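Local coordinates for cell division control protein 45 cdc45 putative (Entamoeba histolytica, PDB 6CC2) that probably acts in DNA replication as a member of the Cdc45 family, whose members associate with the MCM helicase, and may regulate it through a conformational switch, at residues A[199-205]-A[342-346]; A[235-240]-A[251-257]. All coordinates share one frame; numbering follows the deposited sequence.

Overall arrangement
The two contacts illustrate how a small sheet takes a helix on one face and adds a short strand at its edge. Both reach one three-stranded mixed sheet in the order 237-238, 251-257, 338-344; contact 1 packs helix 199-213 against the last of these and contact 2 pairs the first two. Their centres lie about 13 Å apart. Antiparallel pairing of strands 338-344 and 251-257 joins them, with a probable hydrogen bond from Phe343 N to Cys252 O (2.8 Å). On the helix side Phe342 CD2 meets Val253 CG2 at 3.6 Å, while Phe343 and Lys254 pack together on the other side. Bound 1,2-ethanediol, probably from the crystallisation liquor, lies beside contact 2.

Contact 1: residues A[199-205]-A[342-346]; sequences DMYWYAA and FFKKF
Lys344 lies with its aliphatic chain across one face of the Trp202 indole, at about a right angle to that side chain. Its CB sits 3.5 Å from Trp202 CE3, and its CD is 3.6 Å from the centroid of the five-membered ring, a CH-pi contact over the face. The chain runs extended as far as CE, then turns at its last torsion (chi4 60°) to present NZ to Asp199 OD1 at 3.2 Å. This salt bridge meets the syn side of the carboxylate, 22° out of its plane; the ammonium attracts the indole weakly at most.

Phe346 turns its edge to the indole in an offset edge-to-face pair with planes at 70° and its CZ 3.8 Å from Trp202 CZ2. Phe342 presents its own edge to Trp202, with CD1 3.9 Å from Trp202 CE3, while Ala205 CB rests off-centre against the ring, 3.6 Å from Phe342 CD1.

The contact packs the first turns of helix 199-213 on one face of a mixed sheet, through side chains of its edge strand 338-344. Met251 of strand 251-257 touches Trp202 and Phe342, and helices 182-192 and 219-233 border Tyr201.

Contact 2: residues A[235-240]-A[251-257]; sequences LETLEI and MCVKMDC. With EDO (1,2-ethanediol), chain K.
Leu238 and Lys254 form a parallel bridge at the edge of a three-stranded mixed sheet, where the two-residue strand 237-238, held by few backbone bonds, runs beside strand 251-257. Leu238 reaches to the residues before and after Lys254: its N donates to Val253 O at 2.8 Å in an almost straight bond (172° at the hydrogen), and its O accepts from Met255 N, also at 2.8 Å. The CB atoms of Leu238 and Lys254 lie 3.7 Å apart on the same face of the sheet.

Toward Leu235 a water takes over the pairing, donating to Glu236 O at 2.6 Å and accepting from Val253 N at 3.0 Å. Beyond Leu238, the side chain of Lys254 continues the link. With CG placed between backbone N and carbonyl carbon (chi1 62°) and a further bend at chi3, it carries NZ to within 2.7 Å of Ile240 O. The ammonium stands 48° out of that carbonyl plane and also bonds to Asp242 O, tying down the backbone beyond the strand. Ile240 closes over Met255 O, a buried acceptor with no polar partner in the model, through a CA-H...O contact of 3.3 Å; its CD1 lies 3.8 Å from Asp256 C.

Asp256 OD2 takes a hydrogen bond from Ser341 and forms a salt bridge with Arg263, while OD1 takes weak bonds from Cys257 N and 1,2-ethanediol. This is a short parallel strand at the edge of a mixed sheet, its pairing extended at one end by a water and at the other by a lysine side chain.

Contact 1: residues A[199-205]-A[342-346]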
ATOM      1  N   ASP A 199      -0.212  15.760  15.984  1.00 24.01           N
ATOM      2  CA  ASP A 199       0.610  15.017  15.027  1.00 28.51           C
ATOM      3  C   ASP A 199      -0.125  13.799  14.466  1.00 23.92           C
ATOM      4  O   ASP A 199       0.204  13.313  13.375  1.00 21.72           O
ATOM      5  CB  ASP A 199       1.905  14.556  15.698  1.00 36.96           C
ATOM      6  CG  ASP A 199       3.038  15.541  15.532  1.00 51.42           C
ATOM      7  OD1 ASP A 199       2.976  16.385  14.614  1.00 56.88           O
ATOM      8  OD2 ASP A 199       4.002  15.459  16.315  1.00 57.95           O
HETATM    9  N   MSE A 200      -1.083  13.252  15.217  1.00 23.78           N
HETATM   10  CA  MSE A 200      -1.833  12.094  14.741  1.00 22.36           C
HETATM   11  C   MSE A 200      -2.542  12.374  13.406  1.00 21.09           C
HETATM   12  O   MSE A 200      -2.810  11.454  12.630  1.00 19.36           O
HETATM   13  CB  MSE A 200      -2.849  11.669  15.781  1.00 21.14           C
HETATM   14  CG  MSE A 200      -2.240  11.104  17.036  1.00 24.23           C
HETATM   15 SE   MSE A 200      -3.590  10.737  18.360  0.69 25.43          SE
HETATM   16  CE  MSE A 200      -2.439   9.877  19.646  1.00 25.80           C
ATOM     17  N   TYR A 201      -2.828  13.635  13.107  1.00 20.77           N
ATOM     18  CA  TYR A 201      -3.467  13.948  11.828  1.00 21.55           C
ATOM     19  C   TYR A 201      -2.502  13.790  10.652  1.00 20.74           C
ATOM     20  O   TYR A 201      -2.908  13.378   9.554  1.00 19.31           O
ATOM     21  CB  TYR A 201      -4.053  15.360  11.866  1.00 22.41           C
ATOM     22  CG  TYR A 201      -5.337  15.417  12.682  1.00 22.83           C
ATOM     23  CD1 TYR A 201      -6.565  15.184  12.075  1.00 23.69           C
ATOM     24  CD2 TYR A 201      -5.315  15.660  14.054  1.00 24.15           C
ATOM     25  CE1 TYR A 201      -7.741  15.214  12.812  1.00 23.17           C
ATOM     26  CE2 TYR A 201      -6.487  15.702  14.791  1.00 25.30           C
ATOM     27  CZ  TYR A 201      -7.697  15.479  14.158  1.00 22.85           C
ATOM     28  OH  TYR A 201      -8.861  15.502  14.896  1.00 26.24           O
ATOM     29  N   TRP A 202      -1.229  14.148  10.839  1.00 20.59           N
ATOM     30  CA  TRP A 202      -0.209  13.854   9.832  1.00 18.33           C
ATOM     31  C   TRP A 202      -0.134  12.362   9.554  1.00 17.40           C
ATOM     32  O   TRP A 202      -0.154  11.923   8.398  1.00 16.06           O
ATOM     33  CB  TRP A 202       1.136  14.382  10.330  1.00 20.03           C
ATOM     34  CG  TRP A 202       2.351  14.003   9.543  1.00 20.40           C
ATOM     35  CD1 TRP A 202       3.457  13.349  10.019  1.00 19.51           C
ATOM     36  CD2 TRP A 202       2.613  14.283   8.167  1.00 17.66           C
ATOM     37  NE1 TRP A 202       4.405  13.242   9.042  1.00 21.12           N
ATOM     38  CE2 TRP A 202       3.906  13.787   7.880  1.00 18.63           C
ATOM     39  CE3 TRP A 202       1.903  14.943   7.152  1.00 20.37           C
ATOM     40  CZ2 TRP A 202       4.489  13.907   6.615  1.00 20.64           C
ATOM     41  CZ3 TRP A 202       2.475  15.042   5.898  1.00 18.18           C
ATOM     42  CH2 TRP A 202       3.757  14.532   5.639  1.00 20.10           C
ATOM     43  N   TYR A 203      -0.056  11.555  10.617  1.00 17.11           N
ATOM     44  CA  TYR A 203      -0.008  10.101  10.426  1.00 18.66           C
ATOM     45  C   TYR A 203      -1.285   9.619   9.755  1.00 19.34           C
ATOM     46  O   TYR A 203      -1.243   8.849   8.798  1.00 17.76           O
ATOM     47  CB  TYR A 203       0.212   9.427  11.780  1.00 18.24           C
ATOM     48  CG  TYR A 203       1.478   9.897  12.488  1.00 19.67           C
ATOM     49  CD1 TYR A 203       2.607  10.251  11.784  1.00 19.61           C
ATOM     50  CD2 TYR A 203       1.522   9.983  13.874  1.00 21.50           C
ATOM     51  CE1 TYR A 203       3.759  10.694  12.425  1.00 21.09           C
ATOM     52  CE2 TYR A 203       2.665  10.422  14.536  1.00 24.44           C
ATOM     53  CZ  TYR A 203       3.784  10.775  13.796  1.00 25.00           C
ATOM     54  OH  TYR A 203       4.924  11.210  14.408  1.00 25.44           O
ATOM     55  N   ALA A 204      -2.442  10.084  10.234  1.00 19.55           N
ATOM     56  CA  ALA A 204      -3.692   9.652   9.624  1.00 19.68           C
ATOM     57  C   ALA A 204      -3.764  10.063   8.160  1.00 19.19           C
ATOM     58  O   ALA A 204      -4.313   9.321   7.318  1.00 19.74           O
ATOM     59  CB  ALA A 204      -4.885  10.231  10.397  1.00 21.71           C
ATOM     60  N   ALA A 205      -3.273  11.264   7.825  1.00 18.03           N
ATOM     61  CA  ALA A 205      -3.245  11.674   6.426  1.00 19.55           C
ATOM     62  C   ALA A 205      -2.405  10.722   5.585  1.00 16.32           C
ATOM     63  O   ALA A 205      -2.811  10.331   4.478  1.00 16.02           O
ATOM     64  CB  ALA A 205      -2.706  13.107   6.297  1.00 17.56           C
ATOM     65  N   PHE A 342      -2.107  17.134   1.951  1.00 17.70           N
ATOM     66  CA  PHE A 342      -1.903  17.475   3.367  1.00 17.96           C
ATOM     67  C   PHE A 342      -0.400  17.546   3.619  1.00 18.66           C
ATOM     68  O   PHE A 342       0.337  16.626   3.254  1.00 19.71           O
ATOM     69  CB  PHE A 342      -2.578  16.404   4.238  1.00 18.92           C
ATOM     70  CG  PHE A 342      -2.639  16.739   5.684  1.00 19.34           C
ATOM     71  CD1 PHE A 342      -1.547  16.539   6.495  1.00 19.94           C
ATOM     72  CD2 PHE A 342      -3.802  17.266   6.235  1.00 22.44           C
ATOM     73  CE1 PHE A 342      -1.593  16.871   7.849  1.00 22.18           C
ATOM     74  CE2 PHE A 342      -3.857  17.613   7.565  1.00 23.69           C
ATOM     75  CZ  PHE A 342      -2.753  17.398   8.384  1.00 22.84           C
ATOM     76  N   PHE A 343       0.053  18.637   4.224  1.00 18.78           N
ATOM     77  CA  PHE A 343       1.470  18.897   4.405  1.00 20.74           C
ATOM     78  C   PHE A 343       1.815  19.057   5.885  1.00 24.56           C
ATOM     79  O   PHE A 343       1.014  19.559   6.674  1.00 21.84           O
ATOM     80  CB  PHE A 343       1.920  20.189   3.690  1.00 21.67           C
ATOM     81  CG  PHE A 343       1.962  20.091   2.191  1.00 21.34           C
ATOM     82  CD1 PHE A 343       0.819  20.285   1.428  1.00 20.76           C
ATOM     83  CD2 PHE A 343       3.166  19.860   1.528  1.00 22.36           C
ATOM     84  CE1 PHE A 343       0.870  20.224   0.046  1.00 23.75           C
ATOM     85  CE2 PHE A 343       3.224  19.791   0.162  1.00 23.13           C
ATOM     86  CZ  PHE A 343       2.076  19.983  -0.595  1.00 24.62           C
ATOM     87  N   LYS A 344       3.018  18.636   6.255  1.00 22.97           N
ATOM     88  CA  LYS A 344       3.576  18.947   7.565  1.00 23.90           C
ATOM     89  C   LYS A 344       4.917  19.646   7.363  1.00 25.36           C
ATOM     90  O   LYS A 344       5.722  19.220   6.528  1.00 25.06           O
ATOM     91  CB  LYS A 344       3.756  17.675   8.401  1.00 23.71           C
ATOM     92  CG  LYS A 344       4.431  17.934   9.753  1.00 26.71           C
ATOM     93  CD  LYS A 344       4.638  16.643  10.518  1.00 28.42           C
ATOM     94  CE  LYS A 344       5.550  16.878  11.733  1.00 33.37           C
ATOM     95  NZ  LYS A 344       4.985  17.861  12.664  1.00 39.33           N
ATOM     96  N   LYS A 345       5.142  20.721   8.129  1.00 24.67           N
ATOM     97  CA  LYS A 345       6.390  21.469   8.054  1.00 24.07           C
ATOM     98  C   LYS A 345       7.487  20.769   8.854  1.00 25.42           C
ATOM     99  O   LYS A 345       7.277  20.379  10.003  1.00 28.04           O
ATOM    100  CB  LYS A 345       6.184  22.880   8.588  1.00 25.21           C
ATOM    101  CG  LYS A 345       7.288  23.854   8.213  1.00 31.19           C
ATOM    102  CD  LYS A 345       6.960  25.250   8.708  1.00 40.24           C
ATOM    103  CE  LYS A 345       7.935  26.283   8.186  1.00 53.48           C
ATOM    104  NZ  LYS A 345       7.591  27.643   8.689  1.00 57.90           N
ATOM    105  N   PHE A 346       8.645  20.594   8.230  1.00 24.73           N
ATOM    106  CA  PHE A 346       9.835  20.021   8.863  1.00 26.82           C
ATOM    107  C   PHE A 346      10.907  21.110   8.821  1.00 29.24           C
ATOM    108  O   PHE A 346      11.508  21.351   7.770  1.00 30.67           O
ATOM    109  CB  PHE A 346      10.298  18.762   8.151  1.00 26.37           C
ATOM    110  CG  PHE A 346       9.319  17.617   8.205  1.00 23.84           C
ATOM    111  CD1 PHE A 346       9.226  16.819   9.334  1.00 26.03           C
ATOM    112  CD2 PHE A 346       8.505  17.341   7.137  1.00 23.74           C
ATOM    113  CE1 PHE A 346       8.348  15.761   9.379  1.00 26.62           C
ATOM    114  CE2 PHE A 346       7.618  16.275   7.173  1.00 25.38           C
ATOM    115  CZ  PHE A 346       7.541  15.488   8.303  1.00 25.43           C
TER

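Contact 2: residues A[235-240]-A[251-257]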
ATOM      1  N   LEU A 235      -8.471  24.254   9.383  1.00 27.64           N
ATOM      2  CA  LEU A 235      -7.607  24.702   8.304  1.00 26.77           C
ATOM      3  C   LEU A 235      -8.445  25.245   7.143  1.00 34.09           C
ATOM      4  O   LEU A 235      -9.672  25.126   7.111  1.00 33.47           O
ATOM      5  CB  LEU A 235      -6.714  23.570   7.820  1.00 24.40           C
ATOM      6  CG  LEU A 235      -5.784  22.942   8.871  1.00 26.99           C
ATOM      7  CD1 LEU A 235      -5.084  21.734   8.305  1.00 29.13           C
ATOM      8  CD2 LEU A 235      -4.792  23.977   9.369  1.00 28.60           C
ATOM      9  N   GLU A 236      -7.760  25.897   6.217  1.00 42.20           N
ATOM     10  CA  GLU A 236      -8.329  26.315   4.943  1.00 50.70           C
ATOM     11  C   GLU A 236      -7.558  25.633   3.818  1.00 47.73           C
ATOM     12  O   GLU A 236      -6.349  25.404   3.929  1.00 51.78           O
ATOM     13  CB  GLU A 236      -8.266  27.831   4.773  1.00 64.57           C
ATOM     14  CG  GLU A 236      -9.126  28.606   5.761  1.00 85.32           C
ATOM     15  CD  GLU A 236      -9.013  30.107   5.578  1.00 98.91           C
ATOM     16  OE1 GLU A 236      -8.100  30.550   4.847  1.00102.12           O
ATOM     17  OE2 GLU A 236      -9.839  30.843   6.162  1.00103.67           O
ATOM     18  N   THR A 237      -8.263  25.294   2.740  1.00 39.37           N
ATOM     19  CA  THR A 237      -7.619  24.690   1.577  1.00 31.99           C
ATOM     20  C   THR A 237      -6.943  25.804   0.789  1.00 31.40           C
ATOM     21  O   THR A 237      -7.613  26.698   0.254  1.00 33.54           O
ATOM     22  CB  THR A 237      -8.617  23.926   0.726  1.00 36.35           C
ATOM     23  OG1 THR A 237      -9.232  22.903   1.513  1.00 43.65           O
ATOM     24  CG2 THR A 237      -7.919  23.272  -0.451  1.00 34.44           C
ATOM     25  N   LEU A 238      -5.618  25.764   0.729  1.00 29.40           N
ATOM     26  CA  LEU A 238      -4.854  26.802   0.064  1.00 30.09           C
ATOM     27  C   LEU A 238      -4.758  26.517  -1.432  1.00 29.21           C
ATOM     28  O   LEU A 238      -4.934  25.383  -1.900  1.00 27.05           O
ATOM     29  CB  LEU A 238      -3.464  26.897   0.682  1.00 31.16           C
ATOM     30  CG  LEU A 238      -3.487  27.140   2.200  1.00 32.68           C
ATOM     31  CD1 LEU A 238      -2.091  26.972   2.796  1.00 33.83           C
ATOM     32  CD2 LEU A 238      -4.045  28.511   2.516  1.00 33.87           C
ATOM     33  N   GLU A 239      -4.481  27.576  -2.191  1.00 30.31           N
ATOM     34  CA  GLU A 239      -4.455  27.468  -3.642  1.00 29.02           C
ATOM     35  C   GLU A 239      -3.202  26.743  -4.118  1.00 27.36           C
ATOM     36  O   GLU A 239      -2.165  26.703  -3.442  1.00 28.52           O
ATOM     37  CB  GLU A 239      -4.521  28.868  -4.281  1.00 35.54           C
ATOM     38  CG  GLU A 239      -5.815  29.611  -4.015  1.00 47.23           C
ATOM     39  CD  GLU A 239      -5.836  30.988  -4.660  1.00 73.92           C
ATOM     40  OE1 GLU A 239      -4.961  31.264  -5.513  1.00 83.22           O
ATOM     41  OE2 GLU A 239      -6.722  31.796  -4.314  1.00 84.44           O
ATOM     42  N   ILE A 240      -3.303  26.190  -5.334  1.00 28.91           N
ATOM     43  CA  ILE A 240      -2.220  25.372  -5.873  1.00 31.16           C
ATOM     44  C   ILE A 240      -0.958  26.190  -6.064  1.00 35.51           C
ATOM     45  O   ILE A 240       0.149  25.643  -6.055  1.00 36.13           O
ATOM     46  CB  ILE A 240      -2.654  24.698  -7.184  1.00 31.44           C
ATOM     47  CG1 ILE A 240      -1.657  23.604  -7.570  1.00 30.78           C
ATOM     48  CG2 ILE A 240      -2.762  25.735  -8.312  1.00 35.18           C
ATOM     49  CD1 ILE A 240      -2.214  22.617  -8.586  1.00 31.58           C
HETATM   50  N   MSE A 251       0.809  22.240  10.156  1.00 25.79           N
HETATM   51  CA  MSE A 251       0.321  21.399   9.071  1.00 22.88           C
HETATM   52  C   MSE A 251      -0.636  22.268   8.264  1.00 22.08           C
HETATM   53  O   MSE A 251      -1.157  23.260   8.789  1.00 22.58           O
HETATM   54  CB  MSE A 251      -0.382  20.145   9.595  1.00 22.19           C
HETATM   55  CG  MSE A 251       0.537  19.192  10.376  1.00 23.74           C
HETATM   56 SE   MSE A 251      -0.420  17.815  11.408  1.00 29.99          SE
HETATM   57  CE  MSE A 251      -1.102  18.923  12.837  1.00 30.25           C
ATOM     58  N   CYS A 252      -0.884  21.899   7.006  1.00 22.30           N
ATOM     59  CA  CYS A 252      -1.823  22.647   6.180  1.00 25.39           C
ATOM     60  C   CYS A 252      -2.259  21.778   5.011  1.00 25.57           C
ATOM     61  O   CYS A 252      -1.748  20.680   4.806  1.00 21.64           O
ATOM     62  CB  CYS A 252      -1.201  23.955   5.695  1.00 25.95           C
ATOM     63  SG  CYS A 252       0.106  23.706   4.481  1.00 28.71           S
ATOM     64  N   VAL A 253      -3.211  22.304   4.237  1.00 22.88           N
ATOM     65  CA  VAL A 253      -3.751  21.634   3.060  1.00 20.09           C
ATOM     66  C   VAL A 253      -3.749  22.621   1.910  1.00 21.43           C
ATOM     67  O   VAL A 253      -4.171  23.773   2.073  1.00 25.32           O
ATOM     68  CB  VAL A 253      -5.186  21.126   3.313  1.00 22.06           C
ATOM     69  CG1 VAL A 253      -5.805  20.606   2.028  1.00 21.46           C
ATOM     70  CG2 VAL A 253      -5.181  20.054   4.371  1.00 24.21           C
ATOM     71  N   LYS A 254      -3.315  22.169   0.735  1.00 21.74           N
ATOM     72  CA  LYS A 254      -3.428  22.988  -0.463  1.00 27.10           C
ATOM     73  C   LYS A 254      -3.797  22.099  -1.641  1.00 25.47           C
ATOM     74  O   LYS A 254      -3.460  20.912  -1.663  1.00 23.61           O
ATOM     75  CB  LYS A 254      -2.146  23.763  -0.784  1.00 32.42           C
ATOM     76  CG  LYS A 254      -0.949  22.923  -1.069  1.00 33.76           C
ATOM     77  CD  LYS A 254       0.168  23.753  -1.709  1.00 34.94           C
ATOM     78  CE  LYS A 254       0.037  23.788  -3.215  1.00 43.12           C
ATOM     79  NZ  LYS A 254       1.232  24.386  -3.871  1.00 48.90           N
HETATM   80  N   MSE A 255      -4.504  22.682  -2.603  1.00 24.86           N
HETATM   81  CA  MSE A 255      -4.764  22.016  -3.894  1.00 22.38           C
HETATM   82  C   MSE A 255      -3.423  21.677  -4.512  1.00 21.50           C
HETATM   83  O   MSE A 255      -2.485  22.449  -4.432  1.00 25.38           O
HETATM   84  CB  MSE A 255      -5.588  22.911  -4.810  1.00 28.40           C
HETATM   85  CG  MSE A 255      -5.960  22.250  -6.144  1.00 32.02           C
HETATM   86 SE   MSE A 255      -7.042  20.620  -5.948  1.00 33.68          SE
HETATM   87  CE  MSE A 255      -8.357  21.298  -4.642  1.00 32.13           C
ATOM     88  N   ASP A 256      -3.319  20.501  -5.126  1.00 21.69           N
ATOM     89  CA  ASP A 256      -2.028  20.017  -5.589  1.00 24.46           C
ATOM     90  C   ASP A 256      -2.225  19.214  -6.872  1.00 24.50           C
ATOM     91  O   ASP A 256      -3.330  18.790  -7.205  1.00 26.33           O
ATOM     92  CB  ASP A 256      -1.371  19.163  -4.508  1.00 28.80           C
ATOM     93  CG  ASP A 256       0.139  19.111  -4.629  1.00 37.15           C
ATOM     94  OD1 ASP A 256       0.704  19.859  -5.442  1.00 38.65           O
ATOM     95  OD2 ASP A 256       0.753  18.311  -3.887  1.00 35.54           O
ATOM     96  N   CYS A 257      -1.131  19.021  -7.589  1.00 22.96           N
ATOM     97  CA  CYS A 257      -1.085  18.208  -8.811  1.00 25.22           C
ATOM     98  C   CYS A 257      -0.400  16.889  -8.483  1.00 26.57           C
ATOM     99  O   CYS A 257       0.812  16.847  -8.243  1.00 30.30           O
ATOM    100  CB  CYS A 257      -0.348  18.965  -9.914  1.00 29.26           C
ATOM    101  SG  CYS A 257      -0.324  18.073 -11.477  1.00 31.62           S
TER
HETATM  102  C1  EDO K 610       2.436  21.176  -7.951  1.00 72.95           C
HETATM  103  O1  EDO K 610       2.070  22.561  -7.951  1.00 75.82           O
HETATM  104  C2  EDO K 610       3.708  20.991  -7.129  1.00 70.22           C
HETATM  105  O2  EDO K 610       3.520  21.532  -5.816  1.00 67.99           O
HETATM  106  O   HOH W   1      -4.308  24.812   5.377  1.00 28.15           O